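Local coordinates for protein Rik1-associated factor 1 (Schizosaccharomyces pombe, PDB 4O9D) that is a component of the Clr4 methyltransferase complex, which contributes to heterochromatin formation by methylating histone H3, and folds in this part into a WD-repeat beta-propeller domain, at residues E76-L81 / A112-D117; S90-L95 / T106-N111; Y132-A137 / A147-Y152. One frame throughout, in Å; residues are numbered along the deposited sequence.

Contact 1: residues E76-L81 / A112-D117; sequences ESHYKL and AVKVWD
The imidazole of His78 carries the aliphatic chain of Lys114 over one face. Lys114 CD sits 3.8 Å from the ring centroid and only 17° off its normal, a CH-pi contact. At the ring edge, near its plane, His78 CE1 meets Ala112 O at 3.3 Å. That carbonyl oxygen is buried and has no hydrogen-bond partner in the model. The indole of Trp116 is met by the turn at Glu76-Ser77. Glu76 CB lies at the indole edge, 3.9 Å from Trp116 CZ3, and Ser77 O is also at the edge, in plane. Ser77 N comes within 3.1 Å of Trp116 CH2, obliquely. Over one face of the Tyr79 ring lies a water, off centre.

His78 NE2 and Trp116 NE1 both bond to Thr106 OG1, and His78 ND1 bonds to Asp110 OD1. This is the Asp-His-Ser/Thr-Trp tetrad of the WD repeat, a structural and not a catalytic network. With both nitrogens engaged, the histidine ring has its rotation fixed under the lysine chain. The tetrad ties residues 76-81 to the strand 113-117 although the two backbones do not pair.

The side chains of His78 and Lys114 run past one another from opposite sides. Lys114 CG is anti to its carbonyl carbon (chi1 -66°), and the chain beyond is extended. Its ammonium arrives at Ser77 O, where Lys114 NZ donates a hydrogen bond of 2.8 Å in the carbonyl plane, with a C=O...N angle of 148°. Lys114 NZ also donates to the water, at 2.9 Å. The same water accepts from Tyr79 N at 3.1 Å and so bridges the ammonium to the Tyr79 backbone.

Contact 2: residues S90-L95 / T106-N111; sequences STISDL and TGAFDN. With EDO (1,2-ethanediol), chain D.
Thr91 O takes a hydrogen bond of 3.1 Å from Phe109 N where a WD40 beta hairpin opens. Strands 87-97 and 103-108 run antiparallel in this hairpin. Two more backbone bonds join them: Ser93 N donates to Gly107 O, and Gly107 N to Asp94 O. Ser93 and Asp94 therefore both face Gly107, which makes a classic beta bulge. Ser93 OG is 3.3 Å from Gly107 O, but its hydrogen-bond partner is Ile133 O in the next blade.

Thr91 and Phe109 lie side by side and point the same way. Thr91 CB sits over one face of the phenyl ring, 4.0 Å from the centroid, in a CH-pi contact. Thr91 CG2 is over the same ring, off centre. Ser93 CB reaches the ring obliquely, 3.8 Å from Phe109 CE1. On the sheet face of Ile92, Ala108, Leu95 and Thr106, Leu95 CB packs 3.7 Å from Thr106 CG2. Thr106 CG2 is anti to its carbonyl carbon (chi1 60°, measured to OG1), which places it against the leucine.

Further out, Thr91 OG1 is held by Ala51 N, and the ring of Phe109 stacks on Tyr132. A type I turn from Ala108 to Asn111 is closed by Asn111 N bonding to Ala108 O. Beside it, Ser90 OG lies 3.6 Å from Asp110 CB. An ethanediol, probably a crystallisation additive, donates from its O2 to Asp110 O at 2.9 Å.

Contact 3: residues Y132-A137 / A147-Y152; sequences YIHKLA and ACKNGY
Tyr132 O accepts a nearly straight hydrogen bond of 2.8 Å from Lys149 N (174° at the hydrogen) in the first hairpin of the next propeller blade, strands 133-138 and 144-148. Two other backbone bonds continue this antiparallel ladder. His134 N donates to Ala147 O at 2.8 Å, and Ala147 N to Lys135 O at 2.9 Å. Lys135 N also points to Ala147 O, but weakly, at 3.4 Å. His134 and Lys135 thus share Ala147 as partner, a classic beta bulge.

The side-chain packing centres on Lys149, whose chain is extended, with CG anti to the backbone N (chi1 -166°). Lys149 CB lies over one face of the His134 ring, 4.1 Å from the centroid, a CH-pi contact. Farther along, Lys149 CD packs 3.7 Å from Tyr132 CD2. Lys149 NZ comes obliquely to the tyrosine ring, 3.6 Å from Tyr132 CE2. Outside the hairpin, Phe206 gives Lys149 a cation-pi partner, and Ser184 OG bonds to His134 ND1.

Within 147-152 the chain makes a type I turn from Cys148 to Gly151. Asn150 N donates to Cys148 SG, and Asn150 OD1 accepts from Tyr152 N at 2.9 Å, an Asx turn.

In the fold
Contacts 1 and 2 lie in one antiparallel sheet, the same propeller blade; contact 3 opens the following blade. The centres of contacts 1 and 2 are about 8 Å apart. Along the chain, contact 2 lies between the two segments of contact 1. His78 O and Ser90 N, 2.9 Å apart, probably bond and continue the sheet between them. Contact 3 is about 10 Å from contact 2 and 15 Å from contact 1, centre to centre. Asp94 OD2 forms a salt bridge with Lys135 NZ at 2.6 Å, so the two bulges, at 93-94 and 134-135, are linked across the blade boundary. Contact 1 reaches contact 3 by packing: Val113 CG2 is 4.1 Å from Ile133 CD1.

Contact 1: residues E76-L81 / A112-D117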
# COMPACT_ATOMS: atom_id res chain seq x y z
N GLU A 76 -7.51 -20.08 0.39
CA GLU A 76 -6.70 -20.90 1.28
C GLU A 76 -5.69 -20.04 2.07
O GLU A 76 -5.35 -20.36 3.21
CB GLU A 76 -5.99 -22.00 0.48
CG GLU A 76 -4.77 -22.55 1.16
CD GLU A 76 -4.31 -23.89 0.58
OE1 GLU A 76 -4.18 -24.01 -0.66
OE2 GLU A 76 -4.08 -24.81 1.39
N SER A 77 -5.22 -18.96 1.44
CA SER A 77 -4.43 -17.91 2.10
C SER A 77 -3.03 -18.36 2.58
O SER A 77 -2.47 -19.29 2.02
CB SER A 77 -5.21 -17.29 3.25
OG SER A 77 -4.63 -16.05 3.65
N HIS A 78 -2.49 -17.67 3.58
CA HIS A 78 -1.17 -17.97 4.16
C HIS A 78 -1.33 -18.29 5.65
O HIS A 78 -2.12 -17.64 6.32
CB HIS A 78 -0.23 -16.75 4.04
CG HIS A 78 -0.06 -16.24 2.65
ND1 HIS A 78 1.15 -16.27 1.99
CD2 HIS A 78 -0.94 -15.67 1.79
CE1 HIS A 78 1.01 -15.74 0.78
NE2 HIS A 78 -0.25 -15.39 0.63
N TYR A 79 -0.57 -19.25 6.17
CA TYR A 79 -0.79 -19.70 7.55
C TYR A 79 0.40 -20.48 8.10
O TYR A 79 1.27 -20.92 7.35
CB TYR A 79 -2.03 -20.60 7.59
CG TYR A 79 -1.94 -21.75 6.61
CD1 TYR A 79 -1.35 -22.95 6.97
CD2 TYR A 79 -2.40 -21.62 5.31
CE1 TYR A 79 -1.24 -24.00 6.07
CE2 TYR A 79 -2.29 -22.66 4.40
CZ TYR A 79 -1.71 -23.84 4.78
OH TYR A 79 -1.61 -24.88 3.88
N LYS A 80 0.44 -20.65 9.42
CA LYS A 80 1.44 -21.52 10.06
C LYS A 80 0.71 -22.36 11.11
O LYS A 80 -0.38 -21.99 11.55
CB LYS A 80 2.56 -20.71 10.73
CG LYS A 80 3.30 -19.71 9.84
CD LYS A 80 4.13 -18.69 10.67
CE LYS A 80 5.01 -17.81 9.77
NZ LYS A 80 5.88 -16.81 10.49
N LEU A 81 1.32 -23.46 11.53
CA LEU A 81 0.73 -24.31 12.57
C LEU A 81 1.12 -23.78 13.96
O LEU A 81 2.30 -23.78 14.31
CB LEU A 81 1.18 -25.76 12.41
CG LEU A 81 0.86 -26.41 11.05
CD1 LEU A 81 -0.30 -25.69 10.37
CD2 LEU A 81 2.09 -26.41 10.16
N ALA A 112 5.97 -16.30 2.29
CA ALA A 112 5.70 -16.86 0.96
C ALA A 112 5.02 -15.85 0.03
O ALA A 112 4.22 -15.05 0.47
CB ALA A 112 4.85 -18.15 1.08
N VAL A 113 5.37 -15.88 -1.26
CA VAL A 113 4.56 -15.22 -2.26
C VAL A 113 3.68 -16.29 -2.95
O VAL A 113 4.20 -17.31 -3.41
CB VAL A 113 5.44 -14.52 -3.32
CG1 VAL A 113 4.56 -13.75 -4.27
CG2 VAL A 113 6.44 -13.56 -2.66
N LYS A 114 2.37 -16.06 -3.02
CA LYS A 114 1.45 -17.00 -3.71
C LYS A 114 0.75 -16.36 -4.90
O LYS A 114 0.57 -15.12 -4.97
CB LYS A 114 0.43 -17.60 -2.73
CG LYS A 114 1.09 -18.51 -1.68
CD LYS A 114 0.14 -19.01 -0.58
CE LYS A 114 0.85 -19.95 0.42
NZ LYS A 114 -0.10 -20.59 1.39
N VAL A 115 0.34 -17.21 -5.83
CA VAL A 115 -0.31 -16.79 -7.06
C VAL A 115 -1.64 -17.55 -7.18
O VAL A 115 -1.64 -18.79 -7.19
CB VAL A 115 0.58 -17.15 -8.29
CG1 VAL A 115 -0.12 -16.73 -9.57
CG2 VAL A 115 1.94 -16.50 -8.17
N TRP A 116 -2.76 -16.83 -7.26
CA TRP A 116 -4.09 -17.44 -7.27
C TRP A 116 -4.84 -17.13 -8.58
O TRP A 116 -4.74 -16.03 -9.11
CB TRP A 116 -4.95 -16.93 -6.10
CG TRP A 116 -4.27 -16.86 -4.77
CD1 TRP A 116 -3.53 -15.81 -4.28
CD2 TRP A 116 -4.30 -17.84 -3.72
NE1 TRP A 116 -3.07 -16.09 -3.01
CE2 TRP A 116 -3.53 -17.34 -2.65
CE3 TRP A 116 -4.88 -19.11 -3.59
CZ2 TRP A 116 -3.32 -18.06 -1.47
CZ3 TRP A 116 -4.68 -19.82 -2.43
CH2 TRP A 116 -3.90 -19.30 -1.39
N ASP A 117 -5.63 -18.08 -9.09
CA ASP A 117 -6.45 -17.76 -10.25
C ASP A 117 -7.79 -17.19 -9.76
O ASP A 117 -8.06 -17.15 -8.55
CB ASP A 117 -6.62 -18.96 -11.20
CG ASP A 117 -7.46 -20.10 -10.61
OD1 ASP A 117 -8.32 -19.85 -9.73
OD2 ASP A 117 -7.27 -21.26 -11.04
O HOH W 1 1.04 -20.88 4.06

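Contact 2: residues S90-L95 / T106-N111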
# COMPACT_ATOMS: atom_id res chain seq x y z
N SER A 90 -1.61 -16.17 8.77
CA SER A 90 -0.57 -15.15 8.79
C SER A 90 -1.04 -13.87 8.09
O SER A 90 -1.56 -13.92 6.98
CB SER A 90 0.70 -15.64 8.09
OG SER A 90 1.09 -16.92 8.54
N THR A 91 -0.81 -12.73 8.73
CA THR A 91 -1.09 -11.43 8.15
C THR A 91 -0.76 -11.27 6.66
O THR A 91 0.35 -11.55 6.21
CB THR A 91 -0.33 -10.37 8.94
OG1 THR A 91 -0.83 -10.34 10.28
CG2 THR A 91 -0.49 -8.97 8.29
N ILE A 92 -1.73 -10.79 5.90
CA ILE A 92 -1.50 -10.46 4.50
C ILE A 92 -0.82 -9.10 4.46
O ILE A 92 -1.34 -8.12 5.00
CB ILE A 92 -2.80 -10.38 3.68
CG1 ILE A 92 -3.53 -11.73 3.74
CG2 ILE A 92 -2.48 -9.98 2.22
CD1 ILE A 92 -2.82 -12.85 3.04
N SER A 93 0.35 -9.04 3.83
CA SER A 93 1.13 -7.82 3.86
C SER A 93 0.92 -7.01 2.57
O SER A 93 0.96 -5.79 2.60
CB SER A 93 2.62 -8.13 4.12
OG SER A 93 3.15 -8.95 3.10
N ASP A 94 0.68 -7.67 1.45
CA ASP A 94 0.39 -6.93 0.24
C ASP A 94 -0.28 -7.85 -0.76
O ASP A 94 -0.28 -9.06 -0.60
CB ASP A 94 1.67 -6.31 -0.36
CG ASP A 94 1.42 -4.94 -1.05
OD1 ASP A 94 0.23 -4.55 -1.21
OD2 ASP A 94 2.40 -4.26 -1.41
N LEU A 95 -0.86 -7.26 -1.79
CA LEU A 95 -1.41 -8.04 -2.88
C LEU A 95 -1.66 -7.13 -4.06
O LEU A 95 -1.80 -5.92 -3.89
CB LEU A 95 -2.69 -8.78 -2.47
CG LEU A 95 -3.61 -8.13 -1.43
CD1 LEU A 95 -4.28 -6.91 -1.99
CD2 LEU A 95 -4.64 -9.17 -0.97
N THR A 106 -0.15 -12.50 -3.85
CA THR A 106 -0.20 -12.11 -2.44
C THR A 106 1.09 -12.39 -1.68
O THR A 106 1.87 -13.31 -2.03
CB THR A 106 -1.34 -12.81 -1.64
OG1 THR A 106 -1.15 -14.22 -1.67
CG2 THR A 106 -2.72 -12.44 -2.17
N GLY A 107 1.32 -11.58 -0.64
CA GLY A 107 2.47 -11.72 0.23
C GLY A 107 2.01 -11.78 1.68
O GLY A 107 1.01 -11.19 2.04
N ALA A 108 2.73 -12.50 2.53
CA ALA A 108 2.30 -12.61 3.91
C ALA A 108 3.45 -12.88 4.88
O ALA A 108 4.61 -13.08 4.49
CB ALA A 108 1.22 -13.71 4.05
N PHE A 109 3.07 -12.95 6.15
CA PHE A 109 3.98 -13.16 7.25
C PHE A 109 4.30 -14.66 7.44
O PHE A 109 4.94 -15.06 8.42
CB PHE A 109 3.39 -12.56 8.52
CG PHE A 109 3.48 -11.06 8.59
CD1 PHE A 109 3.92 -10.31 7.50
CD2 PHE A 109 3.13 -10.39 9.77
CE1 PHE A 109 4.02 -8.93 7.58
CE2 PHE A 109 3.23 -9.01 9.85
CZ PHE A 109 3.67 -8.28 8.75
N ASP A 110 3.91 -15.47 6.47
CA ASP A 110 4.43 -16.85 6.40
C ASP A 110 5.69 -16.96 5.53
O ASP A 110 6.19 -18.07 5.30
CB ASP A 110 3.35 -17.80 5.87
CG ASP A 110 3.02 -17.54 4.42
OD1 ASP A 110 3.30 -16.41 3.94
OD2 ASP A 110 2.46 -18.45 3.77
N ASN A 111 6.23 -15.83 5.07
CA ASN A 111 7.42 -15.81 4.21
C ASN A 111 7.21 -16.28 2.77
O ASN A 111 8.17 -16.63 2.12
CB ASN A 111 8.55 -16.69 4.80
CG ASN A 111 8.92 -16.30 6.21
OD1 ASN A 111 8.40 -15.33 6.78
ND2 ASN A 111 9.84 -17.07 6.80
C1 EDO D . 8.22 -21.49 7.46
O1 EDO D . 9.03 -21.50 6.29
C2 EDO D . 7.87 -20.05 7.82
O2 EDO D . 6.47 -19.85 7.59

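Contact 3: residues Y132-A137 / A147-Y152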
# COMPACT_ATOMS: atom_id res chain seq x y z
N TYR A 132 9.33 -12.54 6.75
CA TYR A 132 8.07 -11.97 6.26
C TYR A 132 8.24 -11.28 4.92
O TYR A 132 9.25 -10.62 4.65
CB TYR A 132 7.53 -10.91 7.22
CG TYR A 132 7.25 -11.37 8.63
CD1 TYR A 132 7.16 -12.72 8.94
CD2 TYR A 132 7.04 -10.44 9.64
CE1 TYR A 132 6.88 -13.13 10.23
CE2 TYR A 132 6.78 -10.84 10.94
CZ TYR A 132 6.70 -12.19 11.22
OH TYR A 132 6.43 -12.59 12.51
N ILE A 133 7.24 -11.46 4.06
CA ILE A 133 7.08 -10.57 2.91
C ILE A 133 6.50 -9.25 3.43
O ILE A 133 5.52 -9.27 4.17
CB ILE A 133 6.12 -11.17 1.88
CG1 ILE A 133 6.57 -12.60 1.50
CG2 ILE A 133 6.07 -10.27 0.63
CD1 ILE A 133 8.05 -12.72 1.02
N HIS A 134 7.09 -8.12 3.04
CA HIS A 134 6.54 -6.80 3.45
C HIS A 134 5.84 -5.98 2.35
O HIS A 134 4.96 -5.17 2.65
CB HIS A 134 7.66 -5.92 4.05
CG HIS A 134 7.99 -6.24 5.47
ND1 HIS A 134 9.15 -5.81 6.09
CD2 HIS A 134 7.31 -6.94 6.42
CE1 HIS A 134 9.16 -6.21 7.35
NE2 HIS A 134 8.06 -6.91 7.57
N LYS A 135 6.25 -6.11 1.08
CA LYS A 135 5.64 -5.31 -0.00
C LYS A 135 5.74 -5.98 -1.36
O LYS A 135 6.67 -6.75 -1.62
CB LYS A 135 6.29 -3.93 -0.13
CG LYS A 135 5.33 -2.83 -0.65
CD LYS A 135 4.35 -2.36 0.41
CE LYS A 135 3.43 -1.26 -0.15
NZ LYS A 135 2.69 -1.71 -1.39
N LEU A 136 4.78 -5.67 -2.23
CA LEU A 136 4.83 -6.11 -3.63
C LEU A 136 4.70 -4.93 -4.58
O LEU A 136 4.01 -3.98 -4.27
CB LEU A 136 3.67 -7.06 -3.94
CG LEU A 136 3.67 -8.39 -3.19
CD1 LEU A 136 2.37 -9.16 -3.54
CD2 LEU A 136 4.92 -9.18 -3.54
N ALA A 137 5.35 -5.04 -5.73
CA ALA A 137 5.17 -4.09 -6.82
C ALA A 137 5.10 -4.89 -8.10
O ALA A 137 5.65 -6.02 -8.15
CB ALA A 137 6.34 -3.13 -6.90
N ALA A 147 9.55 -7.28 -1.66
CA ALA A 147 10.43 -6.77 -0.61
C ALA A 147 10.29 -7.63 0.64
O ALA A 147 9.20 -7.78 1.20
CB ALA A 147 10.15 -5.27 -0.31
N CYS A 148 11.41 -8.18 1.09
CA CYS A 148 11.39 -9.16 2.18
C CYS A 148 12.10 -8.63 3.42
O CYS A 148 13.08 -7.88 3.34
CB CYS A 148 12.05 -10.47 1.70
SG CYS A 148 12.14 -11.74 3.00
N LYS A 149 11.59 -9.05 4.58
CA LYS A 149 12.14 -8.67 5.87
C LYS A 149 13.60 -9.10 6.02
O LYS A 149 14.35 -8.49 6.78
CB LYS A 149 11.28 -9.26 6.98
CG LYS A 149 11.52 -8.68 8.38
CD LYS A 149 10.45 -9.12 9.38
CE LYS A 149 10.77 -8.62 10.78
NZ LYS A 149 9.62 -8.83 11.73
N ASN A 150 14.01 -10.15 5.29
CA ASN A 150 15.39 -10.63 5.41
C ASN A 150 16.40 -9.68 4.78
O ASN A 150 17.59 -9.91 4.86
CB ASN A 150 15.56 -12.05 4.81
CG ASN A 150 15.35 -12.09 3.31
OD1 ASN A 150 15.11 -11.07 2.70
ND2 ASN A 150 15.45 -13.29 2.72
N GLY A 151 15.92 -8.61 4.15
CA GLY A 151 16.81 -7.63 3.55
C GLY A 151 16.99 -7.78 2.05
O GLY A 151 17.54 -6.90 1.40
N TYR A 152 16.51 -8.88 1.49
CA TYR A 152 16.49 -9.05 0.03
C TYR A 152 15.23 -8.48 -0.63
O TYR A 152 14.15 -8.58 -0.06
CB TYR A 152 16.52 -10.55 -0.33
CG TYR A 152 17.88 -11.19 -0.12
CD1 TYR A 152 18.44 -11.27 1.15
CD2 TYR A 152 18.61 -11.71 -1.20
CE1 TYR A 152 19.70 -11.87 1.36
CE2 TYR A 152 19.86 -12.28 -1.00
CZ TYR A 152 20.40 -12.36 0.28
OH TYR A 152 21.65 -12.92 0.47